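Local coordinates for fatty acid-binding protein homolog (Ascaris suum, PDB 6I8X) that binds fatty acids within a beta-barrel and may sequester potentially toxic fatty acids and their peroxidation products, at residues 36-39 against 40-43; 27-31 against 32-36. All coordinates share one frame; numbering follows the deposited sequence.

Contact 1 (36-39 against 40-43). With VCA (vaccenic acid), chain C.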
ATOM      1  N   TRP A  36       6.580 -19.026 -11.747  1.00 33.52           N
ATOM      2  CA  TRP A  36       7.919 -18.893 -11.176  1.00 33.57           C
ATOM      3  C   TRP A  36       8.694 -17.607 -11.614  1.00 36.04           C
ATOM      4  O   TRP A  36       9.243 -16.919 -10.753  1.00 34.79           O
ATOM      5  CB  TRP A  36       8.754 -20.164 -11.404  1.00 33.50           C
ATOM      6  CG  TRP A  36      10.113 -20.088 -10.755  1.00 35.28           C
ATOM      7  CD1 TRP A  36      10.408 -20.304  -9.437  1.00 37.96           C
ATOM      8  CD2 TRP A  36      11.327 -19.628 -11.365  1.00 35.08           C
ATOM      9  NE1 TRP A  36      11.749 -20.088  -9.209  1.00 37.09           N
ATOM     10  CE2 TRP A  36      12.341 -19.686 -10.378  1.00 38.81           C
ATOM     11  CE3 TRP A  36      11.665 -19.202 -12.657  1.00 36.99           C
ATOM     12  CZ2 TRP A  36      13.677 -19.375 -10.656  1.00 38.07           C
ATOM     13  CZ3 TRP A  36      12.984 -18.848 -12.923  1.00 38.82           C
ATOM     14  CH2 TRP A  36      13.972 -18.939 -11.930  1.00 39.28           C
ATOM     15  N   ILE A  37       8.739 -17.315 -12.915  1.00 33.45           N
ATOM     16  CA  ILE A  37       9.455 -16.181 -13.510  1.00 33.08           C
ATOM     17  C   ILE A  37       8.970 -14.853 -12.936  1.00 36.82           C
ATOM     18  O   ILE A  37       9.783 -14.053 -12.444  1.00 36.35           O
ATOM     19  CB  ILE A  37       9.378 -16.262 -15.065  1.00 38.30           C
ATOM     20  CG1 ILE A  37      10.183 -17.493 -15.607  1.00 40.17           C
ATOM     21  CG2 ILE A  37       9.840 -14.949 -15.715  1.00 39.78           C
ATOM     22  CD1 ILE A  37      10.075 -17.777 -17.113  1.00 44.20           C
ATOM     23  N   MET A  38       7.635 -14.639 -12.957  1.00 34.43           N
ATOM     24  CA  MET A  38       6.989 -13.444 -12.438  1.00 33.59           C
ATOM     25  C   MET A  38       7.208 -13.284 -10.959  1.00 36.44           C
ATOM     26  O   MET A  38       7.503 -12.176 -10.524  1.00 37.59           O
ATOM     27  CB  MET A  38       5.491 -13.384 -12.800  1.00 36.93           C
ATOM     28  CG  MET A  38       5.221 -12.971 -14.242  1.00 41.73           C
ATOM     29  SD  MET A  38       6.200 -11.582 -14.907  1.00 47.09           S
ATOM     30  CE  MET A  38       5.481 -10.176 -13.980  1.00 42.39           C
ATOM     31  N   ARG A  39       7.149 -14.377 -10.190  1.00 32.75           N
ATOM     32  CA  ARG A  39       7.401 -14.332  -8.744  1.00 32.68           C
ATOM     33  C   ARG A  39       8.806 -13.858  -8.422  1.00 34.04           C
ATOM     34  O   ARG A  39       8.964 -13.077  -7.501  1.00 33.75           O
ATOM     35  CB  ARG A  39       7.178 -15.702  -8.081  1.00 33.36           C
ATOM     36  CG  ARG A  39       5.726 -16.080  -7.929  1.00 38.69           C
ATOM     37  CD  ARG A  39       5.517 -17.162  -6.884  1.00 43.23           C
ATOM     38  NE  ARG A  39       6.514 -18.238  -6.947  1.00 38.04           N
ATOM     39  CZ  ARG A  39       6.386 -19.347  -7.668  1.00 38.55           C
ATOM     40  NH1 ARG A  39       5.325 -19.525  -8.443  1.00 30.98           N
ATOM     41  NH2 ARG A  39       7.333 -20.267  -7.644  1.00 25.14           N
ATOM     42  N   GLN A  40       9.821 -14.330  -9.161  1.00 30.47           N
ATOM     43  CA  GLN A  40      11.207 -13.932  -8.884  1.00 30.28           C
ATOM     44  C   GLN A  40      11.396 -12.452  -9.028  1.00 34.58           C
ATOM     45  O   GLN A  40      12.019 -11.861  -8.157  1.00 34.06           O
ATOM     46  CB  GLN A  40      12.242 -14.660  -9.789  1.00 31.06           C
ATOM     47  CG  GLN A  40      12.219 -16.182  -9.781  1.00 35.89           C
ATOM     48  CD  GLN A  40      11.955 -16.825  -8.431  1.00 56.56           C
ATOM     49  OE1 GLN A  40      10.848 -17.336  -8.154  1.00 51.18           O
ATOM     50  NE2 GLN A  40      12.947 -16.793  -7.555  1.00 44.93           N
ATOM     51  N   VAL A  41      10.847 -11.851 -10.114  1.00 32.52           N
ATOM     52  CA  VAL A  41      11.030 -10.426 -10.432  1.00 33.22           C
ATOM     53  C   VAL A  41      10.199  -9.580  -9.493  1.00 37.97           C
ATOM     54  O   VAL A  41      10.678  -8.532  -9.052  1.00 37.45           O
ATOM     55  CB  VAL A  41      10.869 -10.032 -11.950  1.00 37.51           C
ATOM     56  CG1 VAL A  41      11.906 -10.745 -12.819  1.00 37.24           C
ATOM     57  CG2 VAL A  41       9.458 -10.276 -12.491  1.00 37.21           C
ATOM     58  N   ILE A  42       8.999 -10.064  -9.112  1.00 35.81           N
ATOM     59  CA  ILE A  42       8.164  -9.348  -8.143  1.00 34.82           C
ATOM     60  C   ILE A  42       8.798  -9.334  -6.741  1.00 41.25           C
ATOM     61  O   ILE A  42       8.806  -8.284  -6.080  1.00 39.94           O
ATOM     62  CB  ILE A  42       6.703  -9.866  -8.102  1.00 36.72           C
ATOM     63  CG1 ILE A  42       5.966  -9.522  -9.426  1.00 37.10           C
ATOM     64  CG2 ILE A  42       5.940  -9.295  -6.858  1.00 34.34           C
ATOM     65  CD1 ILE A  42       4.728 -10.425  -9.763  1.00 29.50           C
ATOM     66  N   LYS A  43       9.285 -10.496  -6.278  1.00 39.61           N
ATOM     67  CA  LYS A  43       9.788 -10.625  -4.906  1.00 40.78           C
ATOM     68  C   LYS A  43      11.213 -10.100  -4.688  1.00 46.73           C
ATOM     69  O   LYS A  43      11.579  -9.805  -3.550  1.00 47.68           O
ATOM     70  CB  LYS A  43       9.631 -12.073  -4.377  1.00 43.27           C
ATOM     71  CG  LYS A  43      10.738 -13.056  -4.712  1.00 49.34           C
ATOM     72  CD  LYS A  43      10.264 -14.502  -4.426  1.00 50.29           C
ATOM     73  CE  LYS A  43      11.394 -15.494  -4.526  1.00 58.68           C
ATOM     74  NZ  LYS A  43      10.910 -16.896  -4.469  1.00 74.62           N
TER
HETATM   75  O2  VCA C 201       3.189  -2.831  -2.771  1.00 89.03           O
HETATM   76  C1  VCA C 201       4.326  -3.472  -2.926  1.00 92.39           C
HETATM   77  O1  VCA C 201       5.294  -3.271  -2.233  1.00 94.23           O
HETATM   78  C2  VCA C 201       4.320  -4.488  -4.033  1.00 93.58           C
HETATM   79  C3  VCA C 201       5.616  -4.588  -4.832  1.00 91.51           C
HETATM   80  C4  VCA C 201       5.433  -5.338  -6.142  1.00 91.76           C
HETATM   81  C5  VCA C 201       6.705  -5.603  -6.920  1.00 89.97           C
HETATM   82  C6  VCA C 201       7.078  -4.495  -7.884  1.00 89.89           C
HETATM   83  C7  VCA C 201       8.450  -4.693  -8.499  1.00 92.25           C
HETATM   84  C8  VCA C 201       8.551  -5.647  -9.679  1.00 95.61           C
HETATM   85  C9  VCA C 201       8.190  -5.030 -11.016  1.00 96.81           C
HETATM   86  C10 VCA C 201       8.178  -6.052 -12.158  1.00 98.28           C
HETATM   87  C11 VCA C 201       7.210  -5.718 -13.253  1.00 99.26           C
HETATM   88  C12 VCA C 201       5.892  -5.770 -13.165  1.00 99.97           C
HETATM   89  C13 VCA C 201       5.101  -6.161 -11.950  1.00 99.12           C
HETATM   90  C14 VCA C 201       3.612  -6.368 -12.226  1.00 98.09           C
HETATM   91  C15 VCA C 201       2.830  -6.921 -11.044  1.00 96.89           C
HETATM   92  C16 VCA C 201       2.867  -6.073  -9.778  1.00 94.98           C
HETATM   93  C17 VCA C 201       2.007  -6.625  -8.656  1.00 96.76           C
HETATM   94  C18 VCA C 201       1.769  -5.637  -7.546  1.00 96.49           C

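Contact 2 (27-31 against 32-36)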
ATOM      1  N   GLU A  27       4.952 -18.004  -1.414  1.00 33.06           N
ATOM      2  CA  GLU A  27       3.723 -18.803  -1.377  1.00 34.82           C
ATOM      3  C   GLU A  27       2.487 -17.926  -1.584  1.00 38.07           C
ATOM      4  O   GLU A  27       1.519 -18.372  -2.205  1.00 38.65           O
ATOM      5  CB  GLU A  27       3.631 -19.662  -0.095  1.00 37.19           C
ATOM      6  CG  GLU A  27       2.784 -20.931  -0.245  1.00 51.68           C
ATOM      7  CD  GLU A  27       3.087 -21.905  -1.379  1.00 74.24           C
ATOM      8  OE1 GLU A  27       4.259 -21.995  -1.814  1.00 56.94           O
ATOM      9  OE2 GLU A  27       2.140 -22.597  -1.820  1.00 76.09           O
ATOM     10  N   TYR A  28       2.539 -16.671  -1.092  1.00 33.05           N
ATOM     11  CA  TYR A  28       1.470 -15.694  -1.268  1.00 32.41           C
ATOM     12  C   TYR A  28       1.292 -15.380  -2.743  1.00 35.89           C
ATOM     13  O   TYR A  28       0.164 -15.346  -3.206  1.00 36.73           O
ATOM     14  CB  TYR A  28       1.743 -14.388  -0.480  1.00 32.13           C
ATOM     15  CG  TYR A  28       0.843 -13.251  -0.927  1.00 32.79           C
ATOM     16  CD1 TYR A  28      -0.466 -13.141  -0.454  1.00 34.55           C
ATOM     17  CD2 TYR A  28       1.261 -12.347  -1.900  1.00 32.84           C
ATOM     18  CE1 TYR A  28      -1.304 -12.110  -0.882  1.00 31.89           C
ATOM     19  CE2 TYR A  28       0.415 -11.341  -2.367  1.00 33.06           C
ATOM     20  CZ  TYR A  28      -0.857 -11.212  -1.836  1.00 37.84           C
ATOM     21  OH  TYR A  28      -1.668 -10.199  -2.268  1.00 39.46           O
ATOM     22  N   LEU A  29       2.400 -15.095  -3.462  1.00 32.53           N
ATOM     23  CA  LEU A  29       2.389 -14.782  -4.896  1.00 33.11           C
ATOM     24  C   LEU A  29       1.893 -15.967  -5.709  1.00 37.63           C
ATOM     25  O   LEU A  29       1.199 -15.783  -6.704  1.00 38.49           O
ATOM     26  CB  LEU A  29       3.766 -14.293  -5.395  1.00 32.19           C
ATOM     27  CG  LEU A  29       4.248 -12.936  -4.856  1.00 34.97           C
ATOM     28  CD1 LEU A  29       5.686 -12.691  -5.259  1.00 33.57           C
ATOM     29  CD2 LEU A  29       3.340 -11.764  -5.328  1.00 35.15           C
ATOM     30  N   LYS A  30       2.198 -17.174  -5.238  1.00 34.38           N
ATOM     31  CA  LYS A  30       1.745 -18.435  -5.819  1.00 35.82           C
ATOM     32  C   LYS A  30       0.217 -18.575  -5.655  1.00 40.50           C
ATOM     33  O   LYS A  30      -0.465 -18.889  -6.631  1.00 41.26           O
ATOM     34  CB  LYS A  30       2.476 -19.610  -5.164  1.00 37.54           C
ATOM     35  CG  LYS A  30       2.912 -20.632  -6.171  1.00 53.46           C
ATOM     36  CD  LYS A  30       3.832 -21.662  -5.562  1.00 49.91           C
ATOM     37  CE  LYS A  30       3.730 -22.909  -6.368  1.00 42.82           C
ATOM     38  NZ  LYS A  30       4.600 -23.981  -5.838  1.00 57.78           N
ATOM     39  N   ALA A  31      -0.321 -18.279  -4.446  1.00 36.51           N
ATOM     40  CA  ALA A  31      -1.765 -18.350  -4.161  1.00 37.13           C
ATOM     41  C   ALA A  31      -2.543 -17.353  -5.043  1.00 42.40           C
ATOM     42  O   ALA A  31      -3.649 -17.639  -5.484  1.00 44.84           O
ATOM     43  CB  ALA A  31      -2.032 -18.097  -2.677  1.00 37.23           C
ATOM     44  N   ARG A  32      -1.910 -16.231  -5.352  1.00 38.67           N
ATOM     45  CA  ARG A  32      -2.391 -15.147  -6.197  1.00 39.37           C
ATOM     46  C   ARG A  32      -2.309 -15.501  -7.708  1.00 45.11           C
ATOM     47  O   ARG A  32      -2.858 -14.779  -8.527  1.00 47.02           O
ATOM     48  CB  ARG A  32      -1.578 -13.876  -5.864  1.00 40.23           C
ATOM     49  CG  ARG A  32      -2.302 -12.544  -6.079  1.00 45.98           C
ATOM     50  CD  ARG A  32      -3.371 -12.286  -5.048  1.00 46.41           C
ATOM     51  NE  ARG A  32      -4.047 -10.998  -5.226  1.00 51.67           N
ATOM     52  CZ  ARG A  32      -5.071 -10.777  -6.044  1.00 70.21           C
ATOM     53  NH1 ARG A  32      -5.522 -11.741  -6.835  1.00 67.92           N
ATOM     54  NH2 ARG A  32      -5.632  -9.581  -6.101  1.00 57.89           N
ATOM     55  N   GLY A  33      -1.631 -16.598  -8.060  1.00 40.80           N
ATOM     56  CA  GLY A  33      -1.553 -17.069  -9.435  1.00 40.65           C
ATOM     57  C   GLY A  33      -0.304 -16.763 -10.231  1.00 43.78           C
ATOM     58  O   GLY A  33      -0.266 -17.057 -11.426  1.00 44.48           O
ATOM     59  N   TYR A  34       0.742 -16.218  -9.596  1.00 38.61           N
ATOM     60  CA  TYR A  34       1.991 -15.950 -10.297  1.00 36.78           C
ATOM     61  C   TYR A  34       2.875 -17.187 -10.473  1.00 39.38           C
ATOM     62  O   TYR A  34       3.181 -17.905  -9.505  1.00 37.54           O
ATOM     63  CB  TYR A  34       2.779 -14.815  -9.631  1.00 37.01           C
ATOM     64  CG  TYR A  34       2.079 -13.474  -9.658  1.00 38.92           C
ATOM     65  CD1 TYR A  34       2.082 -12.683 -10.810  1.00 40.01           C
ATOM     66  CD2 TYR A  34       1.370 -13.012  -8.551  1.00 39.87           C
ATOM     67  CE1 TYR A  34       1.438 -11.445 -10.838  1.00 39.13           C
ATOM     68  CE2 TYR A  34       0.739 -11.768  -8.560  1.00 41.07           C
ATOM     69  CZ  TYR A  34       0.785 -10.982  -9.703  1.00 51.78           C
ATOM     70  OH  TYR A  34       0.147  -9.761  -9.715  1.00 57.70           O
ATOM     71  N   GLY A  35       3.291 -17.404 -11.723  1.00 36.07           N
ATOM     72  CA  GLY A  35       4.241 -18.441 -12.117  1.00 35.37           C
ATOM     73  C   GLY A  35       5.635 -18.079 -11.615  1.00 36.96           C
ATOM     74  O   GLY A  35       5.858 -16.962 -11.104  1.00 33.32           O
ATOM     75  N   TRP A  36       6.580 -19.026 -11.747  1.00 33.52           N
ATOM     76  CA  TRP A  36       7.919 -18.893 -11.176  1.00 33.57           C
ATOM     77  C   TRP A  36       8.694 -17.607 -11.614  1.00 36.04           C
ATOM     78  O   TRP A  36       9.243 -16.919 -10.753  1.00 34.79           O
ATOM     79  CB  TRP A  36       8.754 -20.164 -11.404  1.00 33.50           C
ATOM     80  CG  TRP A  36      10.113 -20.088 -10.755  1.00 35.28           C
ATOM     81  CD1 TRP A  36      10.408 -20.304  -9.437  1.00 37.96           C
ATOM     82  CD2 TRP A  36      11.327 -19.628 -11.365  1.00 35.08           C
ATOM     83  NE1 TRP A  36      11.749 -20.088  -9.209  1.00 37.09           N
ATOM     84  CE2 TRP A  36      12.341 -19.686 -10.378  1.00 38.81           C
ATOM     85  CE3 TRP A  36      11.665 -19.202 -12.657  1.00 36.99           C
ATOM     86  CZ2 TRP A  36      13.677 -19.375 -10.656  1.00 38.07           C
ATOM     87  CZ3 TRP A  36      12.984 -18.848 -12.923  1.00 38.82           C
ATOM     88  CH2 TRP A  36      13.972 -18.939 -11.930  1.00 39.28           C
TER

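Contact 1 (36-39 against 40-43)
The second helix of the helix-turn-helix lid of this fatty acid-binding barrel, residues 36-43, carries on its outer end the stack of Gln-40 on Trp-36, one turn apart. Gln-40 CG lies 3.6 Å from the centroid of the Trp-36 six-membered ring, 16° off the normal, a CH-pi contact over the face. With chi2 at -38° the Gln-40 chain folds back, laying its amide almost flat on the indole, the two planes 10° apart. In the backbone of the same pair, Gln-40 N donates to Trp-36 O at 3.1 Å. The helical ladder continues with Ile-42 N to Met-38 O at 2.9 Å and Lys-43 N to Arg-39 O, while Val-41 N to Ile-37 O is weak. On another side, the Met-38 methyl CE touches Val-41 CG2 (4.2 Å) and Ile-42 CD1 (4.3 Å). The CG2 branch of Ile-42, anti to the backbone N, meets C5 of vaccenic acid at 3.8 Å, and Val-41 O approaches C8 of the lipid at 3.6 Å. The methylenes of Lys-43 run past Arg-39 O. Both cationic side chains form salt bridges to Asp-26 OD1, whose carboxylate probably offsets their like charges. The helix therefore meets the fatty acid chain with the Ile-42 methyl CG2 and with backbone carbonyls, while the charged tips of Arg-39 and Lys-43 are tied to the preceding helix.

Contact 2 (27-31 against 32-36)
Leu-29 and Tyr-34 meet where helix 25-31 ends, and backbone bonds set up the meeting. Tyr-34 N donates to Leu-29 O at 3.0 Å, and Gly-33 N donates to Lys-30 O at 2.9 Å. The second bond comes from well above the Lys-30 carbonyl plane, 66° out of it. One step earlier, Arg-32 N still makes an ordinary helical bond to Tyr-28 O. Gly-33 turns the chain with a positive phi of 100°, a backbone angle that glycine adopts easily.

Apolar packing joins the same two residues. The Leu-29 branch CD2 rests 4.0 Å from Tyr-34 CD2, the two side chains slanting across each other. Tyr-34 CD2 also comes within 3.3 Å of Leu-29 O, which sits at the ring edge near its plane. The phenol belongs to the vaccenic acid pocket and touches the lipid.

Polar side chains gather on another side. Tyr-28 and Arg-32 run alongside each other in the same direction, with ring and guanidinium planes 82° apart. The Tyr-28 hydroxyl OH stands 3.9 Å from both CD and NE of Arg-32, at the guanidinium edge and in its plane. A bend at chi2 turns the Arg-32 chain along the tyrosine. Glu-120 joins the pair: OE2 is hydrogen-bonded to Tyr-28 OH, OE1 forms a salt bridge with Arg-32 NE. Asp-118 takes Arg-32 NH2, and Trp-137 adds a cation-pi contact.

The paired bonds, the glycine and the leucine-tyrosine contact across the turn make up a classic Schellman motif, here ending the first helix of the lid.

How the contacts relate
Leaving strand 15-23, the chain enters helix 25-31, and contact 2 follows its C-terminal end into the short loop that leads to helix 36-43, where contact 1 begins. Each contact closes only a local turn; they neither nest nor cross, but run in sequence and share Trp-36, with centres about 9 Å apart. The two helices also touch directly. Arg-39 of contact 1 reaches back to the loop of contact 2, NH1 lying 2.9 Å from Tyr-34 O in a probable hydrogen bond, and Ile-42 CD1 packs 3.6 Å from Tyr-34 CE1. Tyr-34, Val-41 and Ile-42 thus bring both contacts to the vaccenic acid pocket before strand 47-53 resumes the barrel.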